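Local coordinates for protein putative antibiotic biosynthesis monooxygenase (Bordetella bronchiseptica, PDB 3GZ7) that probably acts as a monooxygenase in antibiotic biosynthesis, working as a dimer with an alpha-beta barrel fold, although its substrate is not established, at residues Asp36-Val41 with Gln67-Val72; Pro46-Ala51 with His55-His60. All coordinates share one frame; numbering follows the deposited sequence.

Contact 1. Residues Asp36-Val41 with Gln67-Val72; sequences DFEAGV and QRYTLV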
loop_
_atom_site.group_PDB
_atom_site.type_symbol
_atom_site.label_atom_id
_atom_site.label_comp_id
_atom_site.label_asym_id
_atom_site.label_seq_id
_atom_site.Cartn_x
_atom_site.Cartn_y
_atom_site.Cartn_z
ATOM N N ASP A 36 5.506 -17.407 11.810
ATOM C CA ASP A 36 4.274 -17.718 12.511
ATOM C C ASP A 36 3.168 -16.840 11.952
ATOM O O ASP A 36 2.015 -17.274 11.834
ATOM C CB ASP A 36 4.408 -17.431 14.026
ATOM C CG ASP A 36 5.159 -18.523 14.797
ATOM O OD1 ASP A 36 5.273 -19.657 14.287
ATOM O OD2 ASP A 36 5.624 -18.241 15.934
ATOM N N PHE A 37 3.526 -15.598 11.623
ATOM C CA PHE A 37 2.525 -14.620 11.204
ATOM C C PHE A 37 2.058 -14.981 9.822
ATOM O O PHE A 37 0.869 -15.157 9.578
ATOM C CB PHE A 37 3.071 -13.172 11.238
ATOM C CG PHE A 37 2.092 -12.152 10.678
ATOM C CD1 PHE A 37 0.868 -11.945 11.287
ATOM C CD2 PHE A 37 2.392 -11.440 9.525
ATOM C CE1 PHE A 37 -0.046 -11.026 10.763
ATOM C CE2 PHE A 37 1.490 -10.529 8.990
ATOM C CZ PHE A 37 0.277 -10.321 9.615
ATOM N N GLU A 38 3.020 -15.106 8.912
ATOM C CA GLU A 38 2.728 -15.553 7.553
ATOM C C GLU A 38 1.868 -16.798 7.556
ATOM O O GLU A 38 0.855 -16.787 6.891
ATOM C CB GLU A 38 3.991 -15.786 6.759
ATOM C CG GLU A 38 4.681 -14.500 6.383
ATOM C CD GLU A 38 6.009 -14.692 5.712
ATOM O OE1 GLU A 38 6.334 -15.835 5.297
ATOM O OE2 GLU A 38 6.702 -13.660 5.553
ATOM N N ALA A 39 2.260 -17.838 8.305
ATOM C CA ALA A 39 1.432 -19.078 8.459
ATOM C C ALA A 39 0.006 -18.771 8.905
ATOM O O ALA A 39 -0.985 -19.261 8.319
ATOM C CB ALA A 39 2.114 -20.103 9.450
ATOM N N GLY A 40 -0.105 -17.912 9.915
ATOM C CA GLY A 40 -1.413 -17.451 10.408
ATOM C C GLY A 40 -2.262 -16.701 9.422
ATOM O O GLY A 40 -3.429 -16.955 9.333
ATOM N N VAL A 41 -1.683 -15.738 8.696
ATOM C CA VAL A 41 -2.416 -15.082 7.612
ATOM C C VAL A 41 -2.854 -16.084 6.519
ATOM O O VAL A 41 -3.987 -16.003 6.018
ATOM C CB VAL A 41 -1.628 -13.911 6.985
ATOM C CG1 VAL A 41 -2.458 -13.261 5.865
ATOM C CG2 VAL A 41 -1.248 -12.841 8.059
ATOM N N GLN A 67 10.344 -6.965 9.858
ATOM C CA GLN A 67 9.241 -7.237 10.768
ATOM C C GLN A 67 7.943 -6.495 10.359
ATOM O O GLN A 67 6.947 -6.731 10.989
ATOM C CB GLN A 67 9.583 -6.864 12.190
ATOM C CG GLN A 67 10.678 -7.654 12.855
ATOM C CD GLN A 67 11.194 -6.927 14.083
ATOM O OE1 GLN A 67 10.419 -6.374 14.873
ATOM N NE2 GLN A 67 12.497 -6.918 14.248
ATOM N N ARG A 68 7.952 -5.620 9.322
ATOM C CA ARG A 68 6.759 -4.899 8.935
ATOM C C ARG A 68 6.163 -5.486 7.652
ATOM O O ARG A 68 6.896 -5.811 6.685
ATOM C CB ARG A 68 7.024 -3.400 8.733
ATOM C CG ARG A 68 7.602 -2.709 9.910
ATOM C CD ARG A 68 7.694 -1.179 9.738
ATOM N NE ARG A 68 7.474 -0.567 11.045
ATOM C CZ ARG A 68 6.268 -0.363 11.601
ATOM N NH1 ARG A 68 5.148 -0.630 10.945
ATOM N NH2 ARG A 68 6.181 0.151 12.819
ATOM N N TYR A 69 4.827 -5.573 7.676
ATOM C CA TYR A 69 4.011 -6.145 6.654
ATOM C C TYR A 69 2.825 -5.198 6.401
ATOM O O TYR A 69 2.493 -4.340 7.248
ATOM C CB TYR A 69 3.458 -7.508 7.087
ATOM C CG TYR A 69 4.459 -8.647 7.239
ATOM C CD1 TYR A 69 5.221 -8.814 8.405
ATOM C CD2 TYR A 69 4.595 -9.600 6.236
ATOM C CE1 TYR A 69 6.118 -9.888 8.533
ATOM C CE2 TYR A 69 5.468 -10.647 6.352
ATOM C CZ TYR A 69 6.218 -10.806 7.499
ATOM O OH TYR A 69 7.059 -11.893 7.555
ATOM N N THR A 70 2.204 -5.356 5.225
ATOM C CA THR A 70 1.013 -4.626 4.852
ATOM C C THR A 70 -0.014 -5.649 4.365
ATOM O O THR A 70 0.217 -6.347 3.358
ATOM C CB THR A 70 1.266 -3.650 3.712
ATOM O OG1 THR A 70 2.403 -2.855 4.002
ATOM C CG2 THR A 70 0.074 -2.748 3.449
ATOM N N LEU A 71 -1.138 -5.734 5.061
ATOM C CA LEU A 71 -2.288 -6.491 4.539
ATOM C C LEU A 71 -3.117 -5.557 3.679
ATOM O O LEU A 71 -3.483 -4.491 4.159
ATOM C CB LEU A 71 -3.137 -7.076 5.654
ATOM C CG LEU A 71 -4.106 -8.223 5.337
ATOM C CD1 LEU A 71 -3.333 -9.574 5.153
ATOM C CD2 LEU A 71 -5.162 -8.342 6.447
ATOM N N VAL A 72 -3.407 -5.975 2.436
ATOM C CA VAL A 72 -4.278 -5.219 1.514
ATOM C C VAL A 72 -5.505 -6.070 1.239
ATOM O O VAL A 72 -5.379 -7.198 0.758
ATOM C CB VAL A 72 -3.515 -4.837 0.206
ATOM C CG1 VAL A 72 -4.399 -4.023 -0.771
ATOM C CG2 VAL A 72 -2.238 -4.085 0.590
#
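Helix 34-49 packs on the antiparallel sheet of the dimeric alpha-beta barrel, and Phe37, Glu38 and Val41 of the helix meet Tyr69 and Leu71 of strand 68-75. The axes of helix 36-41 and strand 68-72 run almost in the same direction, 10° apart, with a closest approach of 11.5 Å. Phe37 and Tyr69 form an edge-to-face pair with ring centroids 5.2 Å apart and planes at 62°. Phe37 CD2 lies over the centre of the tyrosine ring, and Phe37 CE2 comes within 3.9 Å of Tyr69 CG. Phe37 CG is anti to the backbone N (chi1 174°), which carries the ring toward the strand. The pair lies in the layer between helix 34-49 and the sheet, where Ile27 of strand 21-28 also touches Phe37. Val41 CG2 sits over the outer part of one Phe37 face.

Tyr69 OH donates a hydrogen bond of 2.7 Å to Glu38 OE2, which lies at the edge of the tyrosine ring. The carboxylate stands nearly upright to that ring, and the hydroxyl meets the oxygen from above the carboxylate plane. Glu38 extends beyond CG to get there; a weak, long ion pair links the same OE2 to Arg61. Val41 CG1 touches Leu71 CD1 at 3.9 Å. Leu59 of the neighbouring strand 54-62 packs against both Phe37 and Val41. Leu115 of the second subunit packs on Val41, and Val114 of that subunit on Glu38.

Contact 2. Residues Pro46-Ala51 with His55-His60; sequences PLFMRA and HGVALH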
loop_
_atom_site.group_PDB
_atom_site.type_symbol
_atom_site.label_atom_id
_atom_site.label_comp_id
_atom_site.label_asym_id
_atom_site.label_seq_id
_atom_site.Cartn_x
_atom_site.Cartn_y
_atom_site.Cartn_z
ATOM N N PRO A 46 -9.158 -17.383 4.032
ATOM C CA PRO A 46 -10.569 -17.781 3.809
ATOM C C PRO A 46 -11.644 -17.113 4.698
ATOM O O PRO A 46 -12.786 -16.949 4.256
ATOM C CB PRO A 46 -10.551 -19.290 4.064
ATOM C CG PRO A 46 -9.165 -19.691 3.788
ATOM C CD PRO A 46 -8.318 -18.565 4.296
ATOM N N LEU A 47 -11.292 -16.752 5.930
ATOM C CA LEU A 47 -12.125 -15.881 6.775
ATOM C C LEU A 47 -12.473 -14.591 6.102
ATOM O O LEU A 47 -13.625 -14.130 6.172
ATOM C CB LEU A 47 -11.426 -15.539 8.120
ATOM C CG LEU A 47 -11.195 -16.706 9.085
ATOM C CD1 LEU A 47 -10.409 -16.327 10.388
ATOM C CD2 LEU A 47 -12.531 -17.364 9.385
ATOM N N PHE A 48 -11.469 -13.952 5.512
ATOM C CA PHE A 48 -11.687 -12.713 4.777
ATOM C C PHE A 48 -12.468 -12.925 3.456
ATOM O O PHE A 48 -13.397 -12.187 3.177
ATOM C CB PHE A 48 -10.352 -12.021 4.449
ATOM C CG PHE A 48 -9.743 -11.244 5.600
ATOM C CD1 PHE A 48 -10.111 -9.929 5.842
ATOM C CD2 PHE A 48 -8.767 -11.807 6.396
ATOM C CE1 PHE A 48 -9.546 -9.205 6.869
ATOM C CE2 PHE A 48 -8.220 -11.081 7.418
ATOM C CZ PHE A 48 -8.610 -9.781 7.650
HETATM N N MSE A 49 -12.065 -13.919 2.653
HETATM C CA MSE A 49 -12.682 -14.183 1.324
HETATM C C MSE A 49 -14.160 -14.417 1.432
HETATM O O MSE A 49 -14.938 -13.956 0.597
HETATM C CB MSE A 49 -12.058 -15.418 0.621
HETATM C CG MSE A 49 -10.555 -15.321 0.252
HETATM SE SE MSE A 49 -10.068 -13.806 -0.887
HETATM C CE MSE A 49 -10.794 -14.359 -2.648
ATOM N N ARG A 50 -14.557 -15.144 2.455
ATOM C CA ARG A 50 -15.984 -15.332 2.750
ATOM C C ARG A 50 -16.668 -14.148 3.508
ATOM O O ARG A 50 -17.876 -14.200 3.729
ATOM C CB ARG A 50 -16.220 -16.652 3.494
ATOM C CG ARG A 50 -16.059 -16.582 4.963
ATOM C CD ARG A 50 -15.864 -17.978 5.500
ATOM N NE ARG A 50 -15.799 -18.010 6.959
ATOM C CZ ARG A 50 -15.273 -19.018 7.651
ATOM N NH1 ARG A 50 -14.773 -20.071 7.028
ATOM N NH2 ARG A 50 -15.257 -18.982 8.963
ATOM N N ALA A 51 -15.938 -13.092 3.882
ATOM C CA ALA A 51 -16.567 -11.927 4.507
ATOM C C ALA A 51 -17.447 -11.212 3.493
ATOM O O ALA A 51 -17.148 -11.192 2.297
ATOM C CB ALA A 51 -15.532 -10.979 5.061
ATOM N N HIS A 55 -13.497 -9.070 -1.864
ATOM C CA HIS A 55 -13.025 -9.601 -3.142
ATOM C C HIS A 55 -11.519 -9.756 -3.238
ATOM O O HIS A 55 -10.989 -9.693 -4.327
ATOM C CB HIS A 55 -13.502 -8.692 -4.273
ATOM C CG HIS A 55 -14.990 -8.534 -4.289
ATOM N ND1 HIS A 55 -15.821 -9.411 -4.948
ATOM C CD2 HIS A 55 -15.799 -7.652 -3.655
ATOM C CE1 HIS A 55 -17.078 -9.066 -4.736
ATOM N NE2 HIS A 55 -17.093 -8.008 -3.945
ATOM N N GLY A 56 -10.820 -9.982 -2.122
ATOM C CA GLY A 56 -9.383 -10.286 -2.181
ATOM C C GLY A 56 -8.608 -9.855 -0.942
ATOM O O GLY A 56 -8.988 -8.860 -0.311
ATOM N N VAL A 57 -7.559 -10.637 -0.621
ATOM C CA VAL A 57 -6.637 -10.458 0.489
ATOM C C VAL A 57 -5.183 -10.773 0.054
ATOM O O VAL A 57 -4.876 -11.875 -0.433
ATOM C CB VAL A 57 -7.012 -11.403 1.640
ATOM C CG1 VAL A 57 -6.121 -11.159 2.881
ATOM C CG2 VAL A 57 -8.451 -11.196 1.994
ATOM N N ALA A 58 -4.290 -9.802 0.224
ATOM C CA ALA A 58 -2.863 -9.930 -0.113
ATOM C C ALA A 58 -1.987 -9.450 1.091
ATOM O O ALA A 58 -2.376 -8.543 1.871
ATOM C CB ALA A 58 -2.571 -9.108 -1.366
ATOM N N LEU A 59 -0.851 -10.109 1.266
ATOM C CA LEU A 59 0.091 -9.844 2.361
ATOM C C LEU A 59 1.404 -9.429 1.718
ATOM O O LEU A 59 1.891 -10.102 0.798
ATOM C CB LEU A 59 0.283 -11.082 3.261
ATOM C CG LEU A 59 1.211 -10.906 4.480
ATOM C CD1 LEU A 59 0.690 -9.817 5.420
ATOM C CD2 LEU A 59 1.403 -12.251 5.190
ATOM N N HIS A 60 1.915 -8.276 2.114
ATOM C CA HIS A 60 3.174 -7.770 1.598
ATOM C C HIS A 60 4.123 -7.593 2.762
ATOM O O HIS A 60 3.692 -7.329 3.867
ATOM C CB HIS A 60 3.005 -6.426 0.856
ATOM C CG HIS A 60 2.125 -6.486 -0.342
ATOM N ND1 HIS A 60 2.608 -6.738 -1.605
ATOM C CD2 HIS A 60 0.782 -6.356 -0.468
ATOM C CE1 HIS A 60 1.595 -6.760 -2.457
ATOM N NE2 HIS A 60 0.480 -6.534 -1.793
#
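The last turn of helix 34-49 comes close to strand 54-62 at Phe48 and Val57, whose CA atoms are 7.0 Å apart, and at Met49 and Gly56, where the CA to CA distance is 6.2 Å. No hydrogen bond joins the two segments. The helix is kinked at Pro46, and its end turns tightly, with Ala51 N bonded to Phe48 O at 2.8 Å.

The CG2 methyl of Val57 presses on the root of the Phe48 side chain, with Val57 CG2 3.2 Å from Phe48 CB and 3.8 Å from Phe48 CG. The first distance is short for two carbons, and its exact value is doubtful. The two side chains cross at about a right angle. Phe48 CG lies beside its backbone N and opposite the carbonyl carbon (chi1 -79°), and the ring leads away from the strand, where it stacks with Phe85 and meets Trp94 edge-to-face. Leu71 of strand 68-75 touches both Phe48 and Val57.

This is the helix-to-strand return of a split beta-alpha-beta crossover: strands 21-28 and 54-62 run parallel, with strand 68-75 between them. Arg45, one turn before Met49, adds a polar tie through a hydrogen bond from its NE to Val57 O.

Met49 is a selenomethionine at the more open side of the contact. In one of two modelled conformers the chain bends at chi2 and chi3 and SE lies 3.8 Å from Gly56 CA; the contact is doubtful to that extent. At the backbone angles of Gly56 (phi 151°, psi 148°) a CB would press on the carbonyl O of His55.

In the fold
Both contacts pack helix 34-49 on one sheet, against two neighbouring strands. Contact 1 is the more buried; it joins the earlier part of the helix to strand 68-75 and combines aromatic and aliphatic packing with a tyrosine-carboxylate bond. Contact 2 lies at the helix end, only a short loop from its strand, is partly exposed at Met49, and has apolar packing alone. Their centres are about 12 Å apart. The strands are tied directly: Thr70 N lies 2.8 Å from His60 O, a probable hydrogen bond. A citric acid molecule, probably from crystallisation, lies near Leu71 and Phe48; such molecules often mark pockets. Both also touch the second subunit.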